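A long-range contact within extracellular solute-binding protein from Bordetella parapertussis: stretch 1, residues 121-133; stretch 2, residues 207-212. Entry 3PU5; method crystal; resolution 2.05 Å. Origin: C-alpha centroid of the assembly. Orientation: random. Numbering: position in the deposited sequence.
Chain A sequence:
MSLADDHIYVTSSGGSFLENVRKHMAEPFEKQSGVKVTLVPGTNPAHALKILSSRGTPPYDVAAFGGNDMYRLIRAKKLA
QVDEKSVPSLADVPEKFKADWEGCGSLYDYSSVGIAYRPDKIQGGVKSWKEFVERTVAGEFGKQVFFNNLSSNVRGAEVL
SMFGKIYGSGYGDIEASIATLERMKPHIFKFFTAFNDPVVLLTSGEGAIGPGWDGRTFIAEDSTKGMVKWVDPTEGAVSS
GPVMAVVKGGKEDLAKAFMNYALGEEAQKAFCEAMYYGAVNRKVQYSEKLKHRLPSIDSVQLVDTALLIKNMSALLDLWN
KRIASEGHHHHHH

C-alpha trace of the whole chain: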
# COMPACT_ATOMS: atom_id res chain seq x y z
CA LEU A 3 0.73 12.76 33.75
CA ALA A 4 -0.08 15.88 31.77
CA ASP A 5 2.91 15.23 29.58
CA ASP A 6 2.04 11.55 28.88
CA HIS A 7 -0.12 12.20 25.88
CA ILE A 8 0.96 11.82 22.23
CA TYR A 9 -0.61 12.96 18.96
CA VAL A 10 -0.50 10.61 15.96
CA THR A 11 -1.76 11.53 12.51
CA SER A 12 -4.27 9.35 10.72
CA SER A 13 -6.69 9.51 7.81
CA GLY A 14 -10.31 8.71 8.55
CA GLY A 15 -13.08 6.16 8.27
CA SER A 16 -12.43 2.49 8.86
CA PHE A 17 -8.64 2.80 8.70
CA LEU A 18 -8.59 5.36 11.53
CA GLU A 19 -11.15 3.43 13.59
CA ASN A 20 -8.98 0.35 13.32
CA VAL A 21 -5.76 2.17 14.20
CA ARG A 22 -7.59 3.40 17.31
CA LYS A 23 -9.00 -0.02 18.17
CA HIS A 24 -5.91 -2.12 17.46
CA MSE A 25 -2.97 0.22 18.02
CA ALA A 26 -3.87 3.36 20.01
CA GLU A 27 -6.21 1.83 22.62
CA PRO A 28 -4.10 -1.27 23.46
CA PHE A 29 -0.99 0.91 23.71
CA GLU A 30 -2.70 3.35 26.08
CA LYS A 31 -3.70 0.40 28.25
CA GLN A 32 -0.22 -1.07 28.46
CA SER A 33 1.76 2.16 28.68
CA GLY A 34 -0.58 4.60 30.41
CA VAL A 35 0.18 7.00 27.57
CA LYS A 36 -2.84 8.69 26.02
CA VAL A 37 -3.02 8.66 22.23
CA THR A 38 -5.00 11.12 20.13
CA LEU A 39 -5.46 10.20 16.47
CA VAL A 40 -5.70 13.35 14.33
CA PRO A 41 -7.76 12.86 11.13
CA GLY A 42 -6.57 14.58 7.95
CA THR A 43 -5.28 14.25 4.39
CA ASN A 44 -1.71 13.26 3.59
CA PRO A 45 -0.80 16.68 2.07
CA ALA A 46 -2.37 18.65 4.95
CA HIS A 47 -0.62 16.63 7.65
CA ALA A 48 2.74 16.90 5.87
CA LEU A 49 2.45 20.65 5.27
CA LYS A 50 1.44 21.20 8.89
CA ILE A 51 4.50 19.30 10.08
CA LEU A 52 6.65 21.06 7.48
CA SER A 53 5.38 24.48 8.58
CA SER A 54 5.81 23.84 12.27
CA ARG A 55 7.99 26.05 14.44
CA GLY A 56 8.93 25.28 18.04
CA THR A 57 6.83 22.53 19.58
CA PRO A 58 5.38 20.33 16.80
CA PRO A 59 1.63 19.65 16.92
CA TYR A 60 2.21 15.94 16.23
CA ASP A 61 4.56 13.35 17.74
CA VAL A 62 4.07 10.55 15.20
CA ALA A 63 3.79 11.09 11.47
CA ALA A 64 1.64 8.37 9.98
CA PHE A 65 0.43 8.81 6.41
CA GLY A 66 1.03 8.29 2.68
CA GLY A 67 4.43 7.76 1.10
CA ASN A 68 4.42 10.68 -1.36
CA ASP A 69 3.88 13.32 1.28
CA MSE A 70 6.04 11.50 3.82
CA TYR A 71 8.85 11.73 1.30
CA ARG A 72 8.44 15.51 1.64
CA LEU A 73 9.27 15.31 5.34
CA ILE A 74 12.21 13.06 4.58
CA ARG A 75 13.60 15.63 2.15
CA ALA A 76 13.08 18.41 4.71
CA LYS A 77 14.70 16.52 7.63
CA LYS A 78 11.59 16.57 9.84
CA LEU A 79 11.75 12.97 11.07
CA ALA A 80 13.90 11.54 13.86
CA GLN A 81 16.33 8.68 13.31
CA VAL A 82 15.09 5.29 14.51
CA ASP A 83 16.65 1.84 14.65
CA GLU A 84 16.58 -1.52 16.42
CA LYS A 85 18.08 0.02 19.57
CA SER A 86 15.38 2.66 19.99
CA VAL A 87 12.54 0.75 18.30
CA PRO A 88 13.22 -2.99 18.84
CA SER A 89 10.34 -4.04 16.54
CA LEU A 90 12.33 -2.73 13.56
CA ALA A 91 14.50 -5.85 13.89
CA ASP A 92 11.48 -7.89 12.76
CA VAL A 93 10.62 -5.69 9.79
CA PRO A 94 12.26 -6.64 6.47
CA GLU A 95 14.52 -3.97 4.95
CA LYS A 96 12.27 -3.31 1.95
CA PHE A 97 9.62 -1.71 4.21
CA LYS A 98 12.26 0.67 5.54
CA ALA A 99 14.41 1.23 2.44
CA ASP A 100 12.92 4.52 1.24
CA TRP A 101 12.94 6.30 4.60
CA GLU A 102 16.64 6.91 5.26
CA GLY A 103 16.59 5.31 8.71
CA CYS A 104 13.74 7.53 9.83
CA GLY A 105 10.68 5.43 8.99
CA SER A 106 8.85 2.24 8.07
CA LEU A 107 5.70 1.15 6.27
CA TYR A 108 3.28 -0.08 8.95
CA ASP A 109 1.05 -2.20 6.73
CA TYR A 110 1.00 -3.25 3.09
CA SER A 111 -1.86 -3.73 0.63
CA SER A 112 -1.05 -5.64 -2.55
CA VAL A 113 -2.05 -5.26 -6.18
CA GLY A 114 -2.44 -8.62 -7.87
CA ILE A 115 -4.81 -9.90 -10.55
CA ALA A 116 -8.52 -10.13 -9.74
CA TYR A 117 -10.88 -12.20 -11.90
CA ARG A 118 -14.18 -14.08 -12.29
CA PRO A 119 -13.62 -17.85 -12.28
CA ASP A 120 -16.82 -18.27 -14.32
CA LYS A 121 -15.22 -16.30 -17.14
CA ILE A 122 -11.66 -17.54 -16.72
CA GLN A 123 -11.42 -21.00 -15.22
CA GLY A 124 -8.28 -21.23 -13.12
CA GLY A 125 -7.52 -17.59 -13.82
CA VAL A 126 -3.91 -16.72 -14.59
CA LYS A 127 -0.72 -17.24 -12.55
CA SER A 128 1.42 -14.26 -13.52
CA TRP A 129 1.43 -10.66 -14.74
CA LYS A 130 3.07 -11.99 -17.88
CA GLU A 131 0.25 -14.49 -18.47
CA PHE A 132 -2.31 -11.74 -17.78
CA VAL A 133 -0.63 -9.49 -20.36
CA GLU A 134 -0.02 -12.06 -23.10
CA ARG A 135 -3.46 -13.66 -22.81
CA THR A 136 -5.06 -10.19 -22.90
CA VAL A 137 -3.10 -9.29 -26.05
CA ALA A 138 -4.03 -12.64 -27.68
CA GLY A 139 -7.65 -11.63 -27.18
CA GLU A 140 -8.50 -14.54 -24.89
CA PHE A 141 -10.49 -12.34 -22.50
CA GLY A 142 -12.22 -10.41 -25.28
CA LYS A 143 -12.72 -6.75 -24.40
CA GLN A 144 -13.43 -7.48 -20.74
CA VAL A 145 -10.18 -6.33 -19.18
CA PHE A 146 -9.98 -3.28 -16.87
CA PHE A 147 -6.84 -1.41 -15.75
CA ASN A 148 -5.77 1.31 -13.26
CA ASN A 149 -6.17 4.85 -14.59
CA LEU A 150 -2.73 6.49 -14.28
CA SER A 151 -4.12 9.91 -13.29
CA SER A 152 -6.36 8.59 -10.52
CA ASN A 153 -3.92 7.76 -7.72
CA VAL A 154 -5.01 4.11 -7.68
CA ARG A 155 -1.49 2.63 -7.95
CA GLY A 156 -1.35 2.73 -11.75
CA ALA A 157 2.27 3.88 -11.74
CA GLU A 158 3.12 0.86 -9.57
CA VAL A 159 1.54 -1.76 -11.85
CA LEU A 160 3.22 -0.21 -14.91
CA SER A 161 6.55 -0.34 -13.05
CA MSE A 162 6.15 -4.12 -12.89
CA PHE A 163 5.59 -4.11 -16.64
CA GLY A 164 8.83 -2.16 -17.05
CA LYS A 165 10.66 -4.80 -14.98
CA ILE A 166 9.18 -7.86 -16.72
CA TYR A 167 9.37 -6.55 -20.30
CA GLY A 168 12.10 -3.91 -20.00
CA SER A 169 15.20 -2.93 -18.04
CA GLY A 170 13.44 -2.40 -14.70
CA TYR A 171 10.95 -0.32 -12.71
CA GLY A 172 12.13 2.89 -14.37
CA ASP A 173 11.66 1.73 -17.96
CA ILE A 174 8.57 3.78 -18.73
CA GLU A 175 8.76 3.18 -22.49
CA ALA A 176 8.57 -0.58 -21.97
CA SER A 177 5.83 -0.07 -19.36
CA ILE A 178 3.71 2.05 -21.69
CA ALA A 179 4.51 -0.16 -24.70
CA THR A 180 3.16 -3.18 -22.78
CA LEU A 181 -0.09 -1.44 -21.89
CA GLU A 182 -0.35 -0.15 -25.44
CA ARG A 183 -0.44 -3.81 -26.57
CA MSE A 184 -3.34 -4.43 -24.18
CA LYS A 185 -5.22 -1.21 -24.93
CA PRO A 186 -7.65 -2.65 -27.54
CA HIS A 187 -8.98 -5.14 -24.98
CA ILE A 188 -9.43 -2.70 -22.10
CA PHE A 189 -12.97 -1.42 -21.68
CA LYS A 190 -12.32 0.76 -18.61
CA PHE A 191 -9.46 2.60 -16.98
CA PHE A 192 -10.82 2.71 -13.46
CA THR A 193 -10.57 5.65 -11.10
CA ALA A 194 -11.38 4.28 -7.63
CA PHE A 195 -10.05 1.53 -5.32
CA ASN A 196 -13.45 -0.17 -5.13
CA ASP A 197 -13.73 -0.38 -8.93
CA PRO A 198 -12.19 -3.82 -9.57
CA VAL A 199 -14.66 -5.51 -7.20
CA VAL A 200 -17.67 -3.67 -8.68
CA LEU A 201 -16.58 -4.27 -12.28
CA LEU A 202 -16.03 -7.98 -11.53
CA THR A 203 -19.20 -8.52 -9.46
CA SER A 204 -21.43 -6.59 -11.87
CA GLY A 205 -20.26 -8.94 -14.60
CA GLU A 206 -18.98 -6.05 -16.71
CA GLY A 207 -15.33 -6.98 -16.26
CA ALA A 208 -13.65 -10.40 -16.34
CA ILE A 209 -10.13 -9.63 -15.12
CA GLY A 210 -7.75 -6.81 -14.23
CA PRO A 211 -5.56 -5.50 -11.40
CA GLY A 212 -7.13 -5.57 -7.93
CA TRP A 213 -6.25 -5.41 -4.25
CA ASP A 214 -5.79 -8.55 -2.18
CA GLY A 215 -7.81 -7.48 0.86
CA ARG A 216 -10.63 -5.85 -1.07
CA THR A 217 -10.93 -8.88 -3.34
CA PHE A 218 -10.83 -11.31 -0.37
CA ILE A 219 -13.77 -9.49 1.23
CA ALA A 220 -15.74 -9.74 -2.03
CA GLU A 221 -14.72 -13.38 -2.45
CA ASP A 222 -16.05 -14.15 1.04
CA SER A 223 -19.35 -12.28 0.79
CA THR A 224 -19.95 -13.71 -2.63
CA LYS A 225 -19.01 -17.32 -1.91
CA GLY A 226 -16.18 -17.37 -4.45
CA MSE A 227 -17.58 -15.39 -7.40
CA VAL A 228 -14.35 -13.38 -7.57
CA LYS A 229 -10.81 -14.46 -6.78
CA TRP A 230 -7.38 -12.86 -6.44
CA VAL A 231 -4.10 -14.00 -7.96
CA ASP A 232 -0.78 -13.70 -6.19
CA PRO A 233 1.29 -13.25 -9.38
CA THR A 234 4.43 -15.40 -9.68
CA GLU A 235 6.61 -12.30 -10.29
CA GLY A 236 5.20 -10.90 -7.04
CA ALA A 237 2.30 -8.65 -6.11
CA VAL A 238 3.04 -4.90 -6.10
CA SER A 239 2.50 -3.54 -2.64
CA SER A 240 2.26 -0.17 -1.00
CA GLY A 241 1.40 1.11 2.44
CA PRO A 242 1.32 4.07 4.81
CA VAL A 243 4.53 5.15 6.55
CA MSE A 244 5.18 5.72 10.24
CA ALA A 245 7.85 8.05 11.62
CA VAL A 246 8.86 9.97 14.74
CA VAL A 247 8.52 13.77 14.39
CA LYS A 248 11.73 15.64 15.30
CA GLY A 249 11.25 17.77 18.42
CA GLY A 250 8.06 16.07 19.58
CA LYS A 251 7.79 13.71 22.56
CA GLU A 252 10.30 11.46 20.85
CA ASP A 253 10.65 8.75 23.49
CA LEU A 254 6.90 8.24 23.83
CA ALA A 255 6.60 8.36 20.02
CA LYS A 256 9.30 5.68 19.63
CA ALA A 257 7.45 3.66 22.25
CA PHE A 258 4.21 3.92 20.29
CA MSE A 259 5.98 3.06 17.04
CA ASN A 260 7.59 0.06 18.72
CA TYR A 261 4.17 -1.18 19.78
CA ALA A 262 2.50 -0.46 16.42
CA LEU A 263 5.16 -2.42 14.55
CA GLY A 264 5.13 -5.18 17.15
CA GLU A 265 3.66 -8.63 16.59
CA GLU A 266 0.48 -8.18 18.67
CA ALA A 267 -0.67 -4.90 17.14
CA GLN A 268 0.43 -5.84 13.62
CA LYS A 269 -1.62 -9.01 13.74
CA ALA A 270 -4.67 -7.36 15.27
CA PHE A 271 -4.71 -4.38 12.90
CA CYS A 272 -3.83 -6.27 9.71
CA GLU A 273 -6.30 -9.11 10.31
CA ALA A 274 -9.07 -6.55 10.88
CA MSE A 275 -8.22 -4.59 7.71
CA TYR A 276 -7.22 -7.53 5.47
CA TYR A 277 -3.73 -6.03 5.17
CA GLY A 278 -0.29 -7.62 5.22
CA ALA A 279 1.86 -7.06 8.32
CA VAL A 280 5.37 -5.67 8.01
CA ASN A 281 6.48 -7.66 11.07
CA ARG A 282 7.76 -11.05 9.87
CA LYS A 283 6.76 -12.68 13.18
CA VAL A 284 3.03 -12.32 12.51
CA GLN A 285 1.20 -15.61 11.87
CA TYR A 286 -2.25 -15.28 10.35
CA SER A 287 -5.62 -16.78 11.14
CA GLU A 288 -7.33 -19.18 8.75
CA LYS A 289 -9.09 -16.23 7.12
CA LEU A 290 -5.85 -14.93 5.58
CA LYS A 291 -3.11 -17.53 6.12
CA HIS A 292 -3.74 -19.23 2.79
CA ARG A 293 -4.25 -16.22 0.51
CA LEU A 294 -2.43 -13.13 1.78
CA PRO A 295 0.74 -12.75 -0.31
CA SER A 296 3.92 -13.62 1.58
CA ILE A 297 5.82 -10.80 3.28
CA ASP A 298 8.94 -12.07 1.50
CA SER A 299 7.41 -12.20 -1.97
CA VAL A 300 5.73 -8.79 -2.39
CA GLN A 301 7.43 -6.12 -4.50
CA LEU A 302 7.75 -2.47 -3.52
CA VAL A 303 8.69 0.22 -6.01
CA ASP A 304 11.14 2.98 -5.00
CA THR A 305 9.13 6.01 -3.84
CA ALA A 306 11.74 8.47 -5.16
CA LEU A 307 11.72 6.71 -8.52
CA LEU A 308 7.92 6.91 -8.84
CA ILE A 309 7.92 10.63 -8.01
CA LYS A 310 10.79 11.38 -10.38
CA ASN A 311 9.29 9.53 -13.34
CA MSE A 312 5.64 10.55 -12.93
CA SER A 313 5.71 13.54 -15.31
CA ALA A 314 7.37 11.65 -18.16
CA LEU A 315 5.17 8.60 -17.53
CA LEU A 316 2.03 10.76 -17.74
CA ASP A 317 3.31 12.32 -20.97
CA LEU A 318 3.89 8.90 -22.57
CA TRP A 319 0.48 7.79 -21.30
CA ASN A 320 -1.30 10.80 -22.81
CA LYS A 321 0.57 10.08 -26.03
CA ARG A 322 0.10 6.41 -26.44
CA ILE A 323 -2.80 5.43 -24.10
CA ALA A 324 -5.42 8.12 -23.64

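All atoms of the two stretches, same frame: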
# COMPACT_ATOMS: atom_id res chain seq x y z
N LYS A 121 -15.60 -16.82 -15.84
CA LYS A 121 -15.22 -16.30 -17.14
C LYS A 121 -13.85 -16.82 -17.53
O LYS A 121 -13.54 -16.97 -18.72
CB LYS A 121 -15.24 -14.77 -17.11
CG LYS A 121 -16.60 -14.18 -17.45
CD LYS A 121 -16.62 -13.69 -18.89
CE LYS A 121 -17.93 -14.00 -19.61
NZ LYS A 121 -17.92 -15.37 -20.24
N ILE A 122 -13.04 -17.11 -16.52
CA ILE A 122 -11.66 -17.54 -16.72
C ILE A 122 -11.35 -18.66 -15.73
O ILE A 122 -10.91 -18.41 -14.61
CB ILE A 122 -10.71 -16.36 -16.50
CG1 ILE A 122 -11.22 -15.13 -17.26
CG2 ILE A 122 -9.30 -16.73 -16.92
CD1 ILE A 122 -10.35 -13.91 -17.11
N GLN A 123 -11.61 -19.89 -16.14
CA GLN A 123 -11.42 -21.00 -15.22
C GLN A 123 -9.94 -21.16 -14.87
O GLN A 123 -9.09 -21.32 -15.75
CB GLN A 123 -11.98 -22.30 -15.79
CG GLN A 123 -12.01 -23.42 -14.77
CD GLN A 123 -12.34 -24.77 -15.37
OE1 GLN A 123 -12.21 -25.81 -14.71
NE2 GLN A 123 -12.78 -24.76 -16.63
N GLY A 124 -9.65 -21.11 -13.58
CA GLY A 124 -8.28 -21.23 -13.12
C GLY A 124 -7.51 -19.93 -13.17
O GLY A 124 -6.38 -19.85 -12.70
N GLY A 125 -8.12 -18.90 -13.76
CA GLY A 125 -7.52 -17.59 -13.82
C GLY A 125 -6.20 -17.61 -14.55
O GLY A 125 -6.05 -18.31 -15.56
N VAL A 126 -5.25 -16.81 -14.05
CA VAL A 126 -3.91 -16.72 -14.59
C VAL A 126 -2.96 -16.84 -13.41
O VAL A 126 -3.40 -16.75 -12.27
CB VAL A 126 -3.67 -15.37 -15.30
CG1 VAL A 126 -4.68 -15.17 -16.40
CG2 VAL A 126 -3.74 -14.22 -14.30
N LYS A 127 -1.67 -17.05 -13.65
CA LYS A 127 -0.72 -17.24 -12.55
C LYS A 127 0.29 -16.11 -12.43
O LYS A 127 0.97 -15.99 -11.40
CB LYS A 127 0.03 -18.56 -12.71
CG LYS A 127 -0.82 -19.80 -12.45
CD LYS A 127 -0.04 -21.06 -12.81
CE LYS A 127 -0.70 -22.31 -12.26
NZ LYS A 127 0.15 -23.51 -12.52
N SER A 128 0.39 -15.29 -13.47
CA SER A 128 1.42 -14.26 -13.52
C SER A 128 0.95 -13.01 -14.24
O SER A 128 -0.02 -13.04 -15.01
CB SER A 128 2.67 -14.80 -14.21
OG SER A 128 2.40 -15.02 -15.59
N TRP A 129 1.64 -11.90 -13.99
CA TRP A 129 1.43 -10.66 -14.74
C TRP A 129 1.68 -10.89 -16.22
O TRP A 129 0.99 -10.34 -17.09
CB TRP A 129 2.41 -9.58 -14.26
CG TRP A 129 2.13 -9.05 -12.88
CD1 TRP A 129 2.90 -9.23 -11.75
CD2 TRP A 129 1.03 -8.22 -12.49
NE1 TRP A 129 2.33 -8.56 -10.68
CE2 TRP A 129 1.18 -7.95 -11.11
CE3 TRP A 129 -0.07 -7.69 -13.17
CZ2 TRP A 129 0.26 -7.16 -10.40
CZ3 TRP A 129 -0.98 -6.92 -12.47
CH2 TRP A 129 -0.81 -6.66 -11.10
N LYS A 130 2.70 -11.70 -16.51
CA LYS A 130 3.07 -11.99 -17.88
C LYS A 130 1.94 -12.75 -18.59
O LYS A 130 1.59 -12.43 -19.73
CB LYS A 130 4.38 -12.80 -17.91
CG LYS A 130 4.88 -13.14 -19.30
CD LYS A 130 6.26 -13.80 -19.23
CE LYS A 130 7.31 -12.82 -18.70
NZ LYS A 130 8.47 -13.51 -18.03
N GLU A 131 1.37 -13.73 -17.90
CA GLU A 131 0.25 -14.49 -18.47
C GLU A 131 -0.95 -13.55 -18.69
O GLU A 131 -1.57 -13.56 -19.74
CB GLU A 131 -0.14 -15.64 -17.55
CG GLU A 131 -1.24 -16.50 -18.10
CD GLU A 131 -1.61 -17.65 -17.20
OE1 GLU A 131 -0.88 -17.91 -16.22
OE2 GLU A 131 -2.65 -18.30 -17.48
N PHE A 132 -1.26 -12.75 -17.68
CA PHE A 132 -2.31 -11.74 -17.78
C PHE A 132 -2.13 -10.87 -19.03
O PHE A 132 -3.06 -10.66 -19.80
CB PHE A 132 -2.31 -10.87 -16.52
CG PHE A 132 -3.21 -9.67 -16.61
CD1 PHE A 132 -4.54 -9.82 -16.96
CD2 PHE A 132 -2.73 -8.40 -16.32
CE1 PHE A 132 -5.38 -8.71 -17.03
CE2 PHE A 132 -3.56 -7.29 -16.39
CZ PHE A 132 -4.89 -7.44 -16.75
N VAL A 133 -0.92 -10.34 -19.21
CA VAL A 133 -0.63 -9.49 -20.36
C VAL A 133 -0.77 -10.24 -21.70
O VAL A 133 -1.49 -9.81 -22.59
CB VAL A 133 0.79 -8.87 -20.27
CG1 VAL A 133 1.13 -8.13 -21.57
CG2 VAL A 133 0.89 -7.95 -19.08
N GLY A 207 -16.72 -6.66 -16.04
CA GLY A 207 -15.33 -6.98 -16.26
C GLY A 207 -15.04 -8.44 -15.93
O GLY A 207 -15.75 -9.05 -15.12
N ALA A 208 -14.01 -9.00 -16.57
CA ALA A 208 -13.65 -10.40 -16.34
C ALA A 208 -12.36 -10.52 -15.54
O ALA A 208 -12.19 -11.46 -14.78
CB ALA A 208 -13.53 -11.14 -17.67
N ILE A 209 -11.46 -9.55 -15.72
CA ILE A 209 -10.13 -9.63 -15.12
C ILE A 209 -9.43 -8.27 -15.18
O ILE A 209 -9.71 -7.45 -16.06
CB ILE A 209 -9.30 -10.70 -15.86
CG1 ILE A 209 -7.96 -10.97 -15.16
CG2 ILE A 209 -9.09 -10.32 -17.34
CD1 ILE A 209 -7.30 -12.25 -15.64
N GLY A 210 -8.52 -8.04 -14.25
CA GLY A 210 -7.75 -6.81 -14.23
C GLY A 210 -7.08 -6.70 -12.88
O GLY A 210 -7.29 -7.55 -12.02
N PRO A 211 -6.25 -5.66 -12.69
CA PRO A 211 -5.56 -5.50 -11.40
C PRO A 211 -6.53 -5.18 -10.26
O PRO A 211 -7.48 -4.43 -10.46
CB PRO A 211 -4.60 -4.32 -11.65
CG PRO A 211 -4.43 -4.28 -13.18
CD PRO A 211 -5.80 -4.67 -13.68
N GLY A 212 -6.28 -5.77 -9.09
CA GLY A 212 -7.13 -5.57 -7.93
C GLY A 212 -6.36 -5.80 -6.64
O GLY A 212 -5.29 -6.42 -6.64

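The contact rests on apolar packing, with no hydrogen bond between the stretches: 373 Å² is buried, both sides summed, and the side-chain contacts are apolar, as a loop and the first turn of a helix pack against Ala208 and the strand residues Ile209 to Pro211. Helix and strand run roughly antiparallel, at 143°, their axes 10.3 Å apart at closest approach, a gap filled by side chains.

Ile209 is the main bump. Its side chain points into a hollow lined by Ile122, Val126 and Phe132: Ile122 CD1 lies 3.6 Å from Ile209 CB, while Ile209 CD1 reaches to 4.0 Å from Val126 CG1 and 3.9 Å from Phe132 CD1. Ile122 CD1 also sits 4.3 Å from Ala208 CB, and Lys121 contributes its CB, 4.1 Å from Ala208 CB, before its chain leads away.

Gly210 presents bare backbone to the Phe132 ring, whose CZ comes within 3.9 Å of Gly210 CA and 4.2 Å of Pro211 CD. Pro211 is also met by the edge of the Trp129 ring, with CZ3 4.4 Å from Pro211 CG.

Stretch 1 also has bonds of its own. The type II turn from Ile122 to Gly125 is closed by Gly125 N to Ile122 O (3.0 Å), and Ser128 OG caps the helix by accepting from Glu131 N (2.8 Å), while Glu131 OE1 accepts from Lys127 N (2.8 Å).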